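Local structure of bacteriorhodopsin (Nanosalina sp., 6EYU) at residues A[30-35]-A[47-52]; A[36-41]-A[220-225]. The protein pumps protons inward across the membrane as a xenorhodopsin, a retinal-binding microbial rhodopsin probably driven by light. One frame throughout, in Å; residues are numbered along the deposited sequence.

Interaction 1 (A[30-35]-A[47-52]); sequences LFLYLP and IHFFIV. With MUN ([(2~{S})-2,3-bis(oxidanyl)propyl] (~{E})-undec-2-enoate), chain O.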
loop_
_atom_site.group_PDB
_atom_site.type_symbol
_atom_site.label_atom_id
_atom_site.label_comp_id
_atom_site.label_asym_id
_atom_site.label_seq_id
_atom_site.Cartn_x
_atom_site.Cartn_y
_atom_site.Cartn_z
ATOM N N LEU A 30 4.715 -22.649 -10.893
ATOM C CA LEU A 30 5.385 -23.735 -10.187
ATOM C C LEU A 30 5.373 -23.491 -8.680
ATOM O O LEU A 30 5.128 -24.409 -7.898
ATOM C CB LEU A 30 6.828 -23.881 -10.679
ATOM C CG LEU A 30 7.065 -24.923 -11.775
ATOM C CD1 LEU A 30 5.764 -25.289 -12.473
ATOM C CD2 LEU A 30 8.089 -24.417 -12.778
ATOM N N PHE A 31 5.625 -22.249 -8.278
ATOM C CA PHE A 31 5.674 -21.903 -6.861
ATOM C C PHE A 31 4.363 -22.270 -6.171
ATOM O O PHE A 31 4.359 -22.721 -5.027
ATOM C CB PHE A 31 5.953 -20.408 -6.680
ATOM C CG PHE A 31 7.353 -20.003 -7.046
ATOM C CD1 PHE A 31 8.398 -20.908 -6.957
ATOM C CD2 PHE A 31 7.637 -18.695 -7.402
ATOM C CE1 PHE A 31 9.681 -20.544 -7.318
ATOM C CE2 PHE A 31 8.916 -18.325 -7.774
ATOM C CZ PHE A 31 9.940 -19.250 -7.732
ATOM N N LEU A 32 3.251 -22.058 -6.869
ATOM C CA LEU A 32 1.933 -22.340 -6.313
ATOM C C LEU A 32 1.750 -23.838 -6.098
ATOM O O LEU A 32 1.056 -24.263 -5.175
ATOM C CB LEU A 32 0.840 -21.812 -7.245
ATOM C CG LEU A 32 0.742 -20.287 -7.325
ATOM C CD1 LEU A 32 -0.454 -19.865 -8.164
ATOM C CD2 LEU A 32 0.660 -19.691 -5.929
ATOM N N TYR A 33 2.365 -24.634 -6.967
ATOM C CA TYR A 33 2.191 -26.081 -6.942
ATOM C C TYR A 33 3.149 -26.718 -5.940
ATOM O O TYR A 33 2.828 -27.732 -5.320
ATOM C CB TYR A 33 2.429 -26.663 -8.337
ATOM C CG TYR A 33 2.827 -28.121 -8.341
ATOM C CD1 TYR A 33 1.858 -29.118 -8.308
ATOM C CD2 TYR A 33 4.133 -28.496 -8.632
ATOM C CE1 TYR A 33 2.197 -30.449 -8.454
ATOM C CE2 TYR A 33 4.481 -29.825 -8.780
ATOM C CZ TYR A 33 3.511 -30.798 -8.681
ATOM O OH TYR A 33 3.857 -32.124 -8.803
ATOM N N LEU A 34 4.287 -26.066 -5.720
ATOM C CA LEU A 34 5.408 -26.702 -5.037
ATOM C C LEU A 34 5.064 -27.014 -3.584
ATOM O O LEU A 34 5.529 -28.014 -3.036
ATOM C CB LEU A 34 6.648 -25.807 -5.096
ATOM C CG LEU A 34 7.834 -26.391 -5.867
ATOM C CD1 LEU A 34 7.793 -27.911 -5.838
ATOM C CD2 LEU A 34 7.843 -25.880 -7.300
ATOM N N PRO A 35 4.285 -26.134 -2.939
ATOM C CA PRO A 35 4.066 -26.309 -1.510
ATOM C C PRO A 35 3.356 -27.614 -1.165
ATOM O O PRO A 35 3.675 -28.242 -0.156
ATOM C CB PRO A 35 3.197 -25.109 -1.146
ATOM C CG PRO A 35 3.630 -24.044 -2.096
ATOM C CD PRO A 35 4.055 -24.740 -3.363
ATOM N N ILE A 47 3.690 -16.282 -1.684
ATOM C CA ILE A 47 4.531 -15.095 -1.614
ATOM C C ILE A 47 5.515 -15.064 -2.778
ATOM O O ILE A 47 5.699 -14.029 -3.419
ATOM C CB ILE A 47 5.317 -15.049 -0.292
ATOM C CG1 ILE A 47 4.383 -14.682 0.864
ATOM C CG2 ILE A 47 6.459 -14.049 -0.387
ATOM C CD1 ILE A 47 4.852 -15.187 2.211
ATOM N N HIS A 48 6.069 -16.226 -3.110
ATOM C CA HIS A 48 7.027 -16.328 -4.204
ATOM C C HIS A 48 6.327 -16.201 -5.553
ATOM O O HIS A 48 6.866 -15.608 -6.488
ATOM C CB HIS A 48 7.782 -17.657 -4.133
ATOM C CG HIS A 48 8.788 -17.720 -3.025
ATOM N ND1 HIS A 48 9.912 -16.923 -2.993
ATOM C CD2 HIS A 48 8.822 -18.465 -1.895
ATOM C CE1 HIS A 48 10.624 -17.214 -1.919
ATOM N NE2 HIS A 48 9.980 -18.141 -1.231
ATOM N N PHE A 49 5.099 -16.704 -5.631
ATOM C CA PHE A 49 4.257 -16.476 -6.800
ATOM C C PHE A 49 4.177 -14.988 -7.116
ATOM O O PHE A 49 4.447 -14.567 -8.242
ATOM C CB PHE A 49 2.850 -17.034 -6.566
ATOM C CG PHE A 49 1.857 -16.633 -7.620
ATOM C CD1 PHE A 49 1.811 -17.294 -8.836
ATOM C CD2 PHE A 49 0.943 -15.620 -7.380
ATOM C CE1 PHE A 49 0.892 -16.935 -9.803
ATOM C CE2 PHE A 49 0.015 -15.262 -8.339
ATOM C CZ PHE A 49 -0.005 -15.914 -9.557
ATOM N N PHE A 50 3.855 -14.189 -6.104
ATOM C CA PHE A 50 3.593 -12.770 -6.308
ATOM C C PHE A 50 4.882 -12.020 -6.624
ATOM O O PHE A 50 4.876 -11.050 -7.382
ATOM C CB PHE A 50 2.931 -12.166 -5.070
ATOM C CG PHE A 50 1.432 -12.254 -5.083
ATOM C CD1 PHE A 50 0.705 -11.691 -6.119
ATOM C CD2 PHE A 50 0.765 -13.022 -4.145
ATOM C CE1 PHE A 50 -0.666 -11.845 -6.186
ATOM C CE2 PHE A 50 -0.607 -13.177 -4.202
ATOM C CZ PHE A 50 -1.324 -12.587 -5.224
ATOM N N ILE A 51 5.988 -12.478 -6.048
ATOM C CA ILE A 51 7.285 -11.854 -6.289
ATOM C C ILE A 51 7.602 -11.836 -7.781
ATOM O O ILE A 51 7.903 -10.783 -8.345
ATOM C CB ILE A 51 8.415 -12.591 -5.548
ATOM C CG1 ILE A 51 8.413 -12.211 -4.066
ATOM C CG2 ILE A 51 9.760 -12.254 -6.173
ATOM C CD1 ILE A 51 9.159 -13.191 -3.185
ATOM N N VAL A 52 7.514 -12.998 -8.420
ATOM C CA VAL A 52 7.953 -13.138 -9.804
ATOM C C VAL A 52 6.911 -12.583 -10.769
ATOM O O VAL A 52 7.253 -12.006 -11.800
ATOM C CB VAL A 52 8.231 -14.609 -10.167
ATOM C CG1 VAL A 52 9.500 -15.094 -9.482
ATOM C CG2 VAL A 52 7.044 -15.487 -9.798
HETATM C CAR MUN O . 0.818 -6.405 -3.791
HETATM C CAQ MUN O . 0.568 -7.664 -4.623
HETATM C CAP MUN O . 0.501 -8.874 -3.692
HETATM C CAO MUN O . 1.540 -8.710 -2.584
HETATM C CAN MUN O . 1.052 -9.434 -1.331
HETATM C CAM MUN O . 0.114 -10.568 -1.742
HETATM C CAK MUN O . 0.560 -11.853 -1.047
HETATM C CAH MUN O . 0.853 -11.540 0.419
HETATM C CAF MUN O . 0.364 -12.692 1.298
HETATM C CAC MUN O . 1.350 -13.132 2.380
HETATM C CAA MUN O . 0.902 -14.319 3.234
HETATM O OAD MUN O . 0.021 -15.085 2.844
HETATM O OAB MUN O . 1.557 -14.451 4.418
HETATM C CAE MUN O . 0.663 -14.130 5.485
HETATM C CAG MUN O . 0.518 -15.342 6.406
HETATM O OAJ MUN O . 1.701 -15.485 7.196
HETATM C CAI MUN O . -0.689 -15.142 7.323
HETATM O OAL MUN O . -0.652 -16.108 8.376
#
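Phe31 and His48 meet ring to ring inside an antiparallel helical hairpin, the pair formed by helices 14-38 and 42-63 of the seven-helix rhodopsin bundle. The short axes run 8.4 Å apart at 172°; no hydrogen bond crosses, and the contact is made by packing, partly of Phe31 on the backbone of His48 and Phe49. The imidazole of His48 turns its edge to the face of Phe31, in an inclined edge-to-face pair with planes at 55° and centroids 5.6 Å apart. His48 CB also lies over a face of Phe31, 3.9 Å from the ring centroid, in a CH-pi contact. At the rim, near the ring plane, Val52 CG1 stands 3.7 Å from Phe31 CE2. The polar end of His48 leads elsewhere, its NE2 bonding Asp220.

Leu32 supplies the second half of the interface, crossing Phe49 obliquely. The Phe49 CG is anti to the backbone N (chi1 170°), and its ring offers a face to Leu32 CD1, which sits off centre, 3.5 Å from Phe49 CD1. The other branch, Leu32 CD2, presses on Phe49 CB.

The side chain of Phe50 leaves its backbone on the far side from helix 14-38. One side of its ring takes the monoacylglycerol chain, with Phe50 CD2 3.3 Å from CAK of the lipid, and the other rests on Phe49 CD2. An alanine here would probably open a gap between the lipid chain and Phe49 CD2, leaving that side of the Phe49 ring without its neighbour. Across the hairpin, the tightest approach is Phe31 CD2 to the carbonyl oxygen of His48, 3.3 Å.

Interaction 2 (A[36-41]-A[220-225]); sequences RKLDVP and DMYLIH. With MUN ([(2~{S})-2,3-bis(oxidanyl)propyl] (~{E})-undec-2-enoate), chain L; MUN ([(2~{S})-2,3-bis(oxidanyl)propyl] (~{E})-undec-2-enoate), chain T.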
loop_
_atom_site.group_PDB
_atom_site.type_symbol
_atom_site.label_atom_id
_atom_site.label_comp_id
_atom_site.label_asym_id
_atom_site.label_seq_id
_atom_site.Cartn_x
_atom_site.Cartn_y
_atom_site.Cartn_z
ATOM N N ARG A 36 2.435 -28.042 -2.023
ATOM C CA ARG A 36 1.677 -29.265 -1.777
ATOM C C ARG A 36 2.556 -30.493 -1.986
ATOM O O ARG A 36 2.339 -31.534 -1.366
ATOM C CB ARG A 36 0.459 -29.332 -2.700
ATOM N N LYS A 37 3.625 -30.322 -2.757
ATOM C CA LYS A 37 4.495 -31.435 -3.118
ATOM C C LYS A 37 5.609 -31.617 -2.090
ATOM O O LYS A 37 6.273 -32.653 -2.059
ATOM C CB LYS A 37 5.101 -31.206 -4.504
ATOM N N LEU A 38 5.852 -30.580 -1.293
ATOM C CA LEU A 38 7.064 -30.508 -0.483
ATOM C C LEU A 38 6.728 -30.498 1.006
ATOM O O LEU A 38 7.617 -30.396 1.850
ATOM C CB LEU A 38 7.865 -29.253 -0.836
ATOM C CG LEU A 38 9.054 -29.442 -1.782
ATOM C CD1 LEU A 38 8.815 -30.595 -2.745
ATOM C CD2 LEU A 38 9.326 -28.153 -2.541
ATOM N N ASP A 39 5.435 -30.505 1.317
ATOM C CA ASP A 39 4.973 -30.230 2.672
ATOM C C ASP A 39 5.635 -28.965 3.211
ATOM O O ASP A 39 6.322 -28.997 4.232
ATOM C CB ASP A 39 5.267 -31.422 3.586
ATOM C CG ASP A 39 4.156 -32.455 3.567
ATOM O OD1 ASP A 39 4.186 -33.340 2.685
ATOM O OD2 ASP A 39 3.173 -32.280 4.316
ATOM N N VAL A 40 5.625 -27.933 2.375
ATOM C CA VAL A 40 6.000 -26.586 2.785
ATOM C C VAL A 40 4.750 -25.714 2.825
ATOM O O VAL A 40 3.875 -25.845 1.970
ATOM C CB VAL A 40 6.988 -25.966 1.779
ATOM C CG1 VAL A 40 7.054 -24.457 1.954
ATOM C CG2 VAL A 40 8.365 -26.595 1.920
ATOM N N PRO A 41 4.657 -24.821 3.822
ATOM C CA PRO A 41 3.397 -24.111 3.992
ATOM C C PRO A 41 2.999 -23.316 2.753
ATOM O O PRO A 41 3.807 -22.560 2.214
ATOM C CB PRO A 41 3.685 -23.175 5.164
ATOM C CG PRO A 41 4.690 -23.909 5.983
ATOM C CD PRO A 41 5.490 -24.767 5.037
ATOM N N ASP A 220 14.317 -21.368 -1.479
ATOM C CA ASP A 220 13.722 -21.157 -0.165
ATOM C C ASP A 220 12.873 -22.357 0.236
ATOM O O ASP A 220 12.958 -22.843 1.364
ATOM C CB ASP A 220 12.862 -19.891 -0.170
ATOM C CG ASP A 220 12.115 -19.687 1.133
ATOM O OD1 ASP A 220 12.736 -19.846 2.205
ATOM O OD2 ASP A 220 10.934 -19.284 1.085
ATOM N N MET A 221 12.081 -22.856 -0.708
ATOM C CA MET A 221 11.065 -23.855 -0.403
ATOM C C MET A 221 11.695 -25.238 -0.282
ATOM O O MET A 221 11.282 -26.045 0.554
ATOM C CB MET A 221 9.990 -23.864 -1.492
ATOM C CG MET A 221 9.076 -22.651 -1.463
ATOM S SD MET A 221 7.523 -22.922 -2.335
ATOM C CE MET A 221 7.685 -21.751 -3.681
ATOM N N TYR A 222 12.787 -25.450 -1.008
ATOM C CA TYR A 222 13.510 -26.715 -0.949
ATOM C C TYR A 222 14.362 -26.804 0.316
ATOM O O TYR A 222 14.467 -27.867 0.928
ATOM C CB TYR A 222 14.390 -26.886 -2.189
ATOM C CG TYR A 222 13.694 -27.578 -3.342
ATOM C CD1 TYR A 222 13.532 -28.957 -3.354
ATOM C CD2 TYR A 222 13.192 -26.850 -4.413
ATOM C CE1 TYR A 222 12.894 -29.592 -4.402
ATOM C CE2 TYR A 222 12.548 -27.477 -5.463
ATOM C CZ TYR A 222 12.404 -28.847 -5.454
ATOM O OH TYR A 222 11.769 -29.476 -6.501
ATOM N N LEU A 223 14.912 -25.671 0.743
ATOM C CA LEU A 223 15.736 -25.627 1.947
ATOM C C LEU A 223 14.897 -25.929 3.186
ATOM O O LEU A 223 15.320 -26.684 4.063
ATOM C CB LEU A 223 16.398 -24.254 2.092
ATOM C CG LEU A 223 17.920 -24.228 1.937
ATOM C CD1 LEU A 223 18.364 -25.153 0.814
ATOM C CD2 LEU A 223 18.409 -22.808 1.690
ATOM N N ILE A 224 13.751 -25.264 3.295
ATOM C CA ILE A 224 12.772 -25.580 4.329
ATOM C C ILE A 224 12.391 -27.056 4.269
ATOM O O ILE A 224 12.502 -27.779 5.259
ATOM C CB ILE A 224 11.495 -24.737 4.157
ATOM C CG1 ILE A 224 11.738 -23.305 4.636
ATOM C CG2 ILE A 224 10.337 -25.364 4.919
ATOM C CD1 ILE A 224 10.695 -22.318 4.158
ATOM N N HIS A 225 11.894 -27.478 3.113
ATOM C CA HIS A 225 11.558 -28.876 2.879
ATOM C C HIS A 225 12.650 -29.796 3.418
ATOM O O HIS A 225 12.402 -30.617 4.301
ATOM C CB HIS A 225 11.366 -29.118 1.382
ATOM C CG HIS A 225 11.185 -30.558 1.020
ATOM N ND1 HIS A 225 10.109 -31.302 1.455
ATOM C CD2 HIS A 225 11.878 -31.357 0.176
ATOM C CE1 HIS A 225 10.172 -32.512 0.927
ATOM N NE2 HIS A 225 11.236 -32.571 0.147
HETATM C CAR MUN L . 12.600 -21.162 -14.634
HETATM C CAQ MUN L . 13.354 -22.148 -13.740
HETATM C CAP MUN L . 14.409 -21.394 -12.930
HETATM C CAO MUN L . 15.519 -22.363 -12.516
HETATM C CAN MUN L . 15.847 -22.157 -11.038
HETATM C CAM MUN L . 15.559 -23.448 -10.270
HETATM C CAK MUN L . 16.833 -23.917 -9.564
HETATM C CAH MUN L . 16.793 -23.464 -8.103
HETATM C CAF MUN L . 17.607 -24.429 -7.238
HETATM C CAC MUN L . 16.793 -25.259 -6.242
HETATM C CAA MUN L . 17.618 -26.154 -5.312
HETATM O OAD MUN L . 18.731 -26.555 -5.649
HETATM O OAB MUN L . 16.954 -26.601 -4.212
HETATM C CAE MUN L . 17.487 -27.868 -3.817
HETATM C CAG MUN L . 18.382 -27.686 -2.589
HETATM O OAJ MUN L . 17.908 -26.583 -1.812
HETATM C CAI MUN L . 18.347 -28.959 -1.741
HETATM O OAL MUN L . 16.993 -29.387 -1.577
HETATM C CAN MUN T . 12.961 -29.516 -15.918
HETATM C CAM MUN T . 13.770 -29.652 -14.627
HETATM C CAK MUN T . 13.182 -30.778 -13.774
HETATM C CAH MUN T . 14.017 -30.946 -12.503
HETATM C CAF MUN T . 13.267 -31.842 -11.511
HETATM C CAC MUN T . 14.082 -32.307 -10.299
HETATM C CAA MUN T . 13.267 -32.770 -9.087
HETATM O OAD MUN T . 12.049 -32.934 -9.173
HETATM O OAB MUN T . 14.011 -33.205 -8.034
HETATM C CAE MUN T . 13.728 -32.410 -6.878
HETATM C CAG MUN T . 12.959 -33.249 -5.854
HETATM O OAJ MUN T . 12.810 -34.583 -6.345
HETATM C CAI MUN T . 13.729 -33.275 -4.531
HETATM O OAL MUN T . 13.186 -34.290 -3.683
#
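Leu38 and His225 carry the polar link of this contact, between the C-terminal part of helix 14-38 and helix 198-230 of the rhodopsin bundle. The imidazole ND1 of His225 donates to the backbone O of Leu38 over 2.7 Å. The bond is bent, with 134° at the hydrogen, and the acceptor stands 30° out of the ring plane. The His225 CG lies anti to the backbone N (chi1 173°), beside the carbonyl carbon. Beyond Leu38 the chain leaves helical geometry at Asp39, which has a positive phi.

CH-pi contacts form the second group, and Leu38 makes both. Its CG lies over a face of His225, off centre and 3.8 Å from the ring centroid. Its CD2 stands over the middle of the Tyr222 ring, 4.2 Å from that centroid, so one leucine serves two aromatic groups.

Apolar packing comes from Val40, whose CG2 is 3.8 Å from CG2 of Ile224, the two side chains crossing at about a right angle. The same CG2 approaches Met221 O at 3.3 Å, an oxygen that already accepts the backbone N of His225. The Met221 side chain packs back onto helix 14-38, against Leu34 and Pro35.

Two monoacylglycerols lie against Tyr222: its OH is 3.5 Å from CAE of one, while Tyr222 CB meets the ester oxygen OAB of the other.

The chemistry implies a chain turn tied by one side-chain donor: His225 ND1 serves a carbonyl next to the residue where the chain leaves helical geometry, and Leu38 CG covers one face of the imidazole, which together with the bond is likely to limit its rotation.

Interactions 1 and 2 lie on the same side of the chain's centre, with their own centres 11 Å apart. Along the sequence their segments alternate, 30-35, 36-41, 47-52 and 220-225, and both draw on helix 14-38. Interaction 1 pairs that helix with its immediate successor, whereas interaction 2 joins it to the last helix, 198-230, so together they tie early and late parts of the bundle. They also touch directly: Phe31 CD1 is 3.5 Å from Met221 CE, and Pro35 O probably accepts Val40 N. Helix 198-230, which supplies one side of interaction 2, also carries Lys213, probably the retinal-binding lysine as in this family.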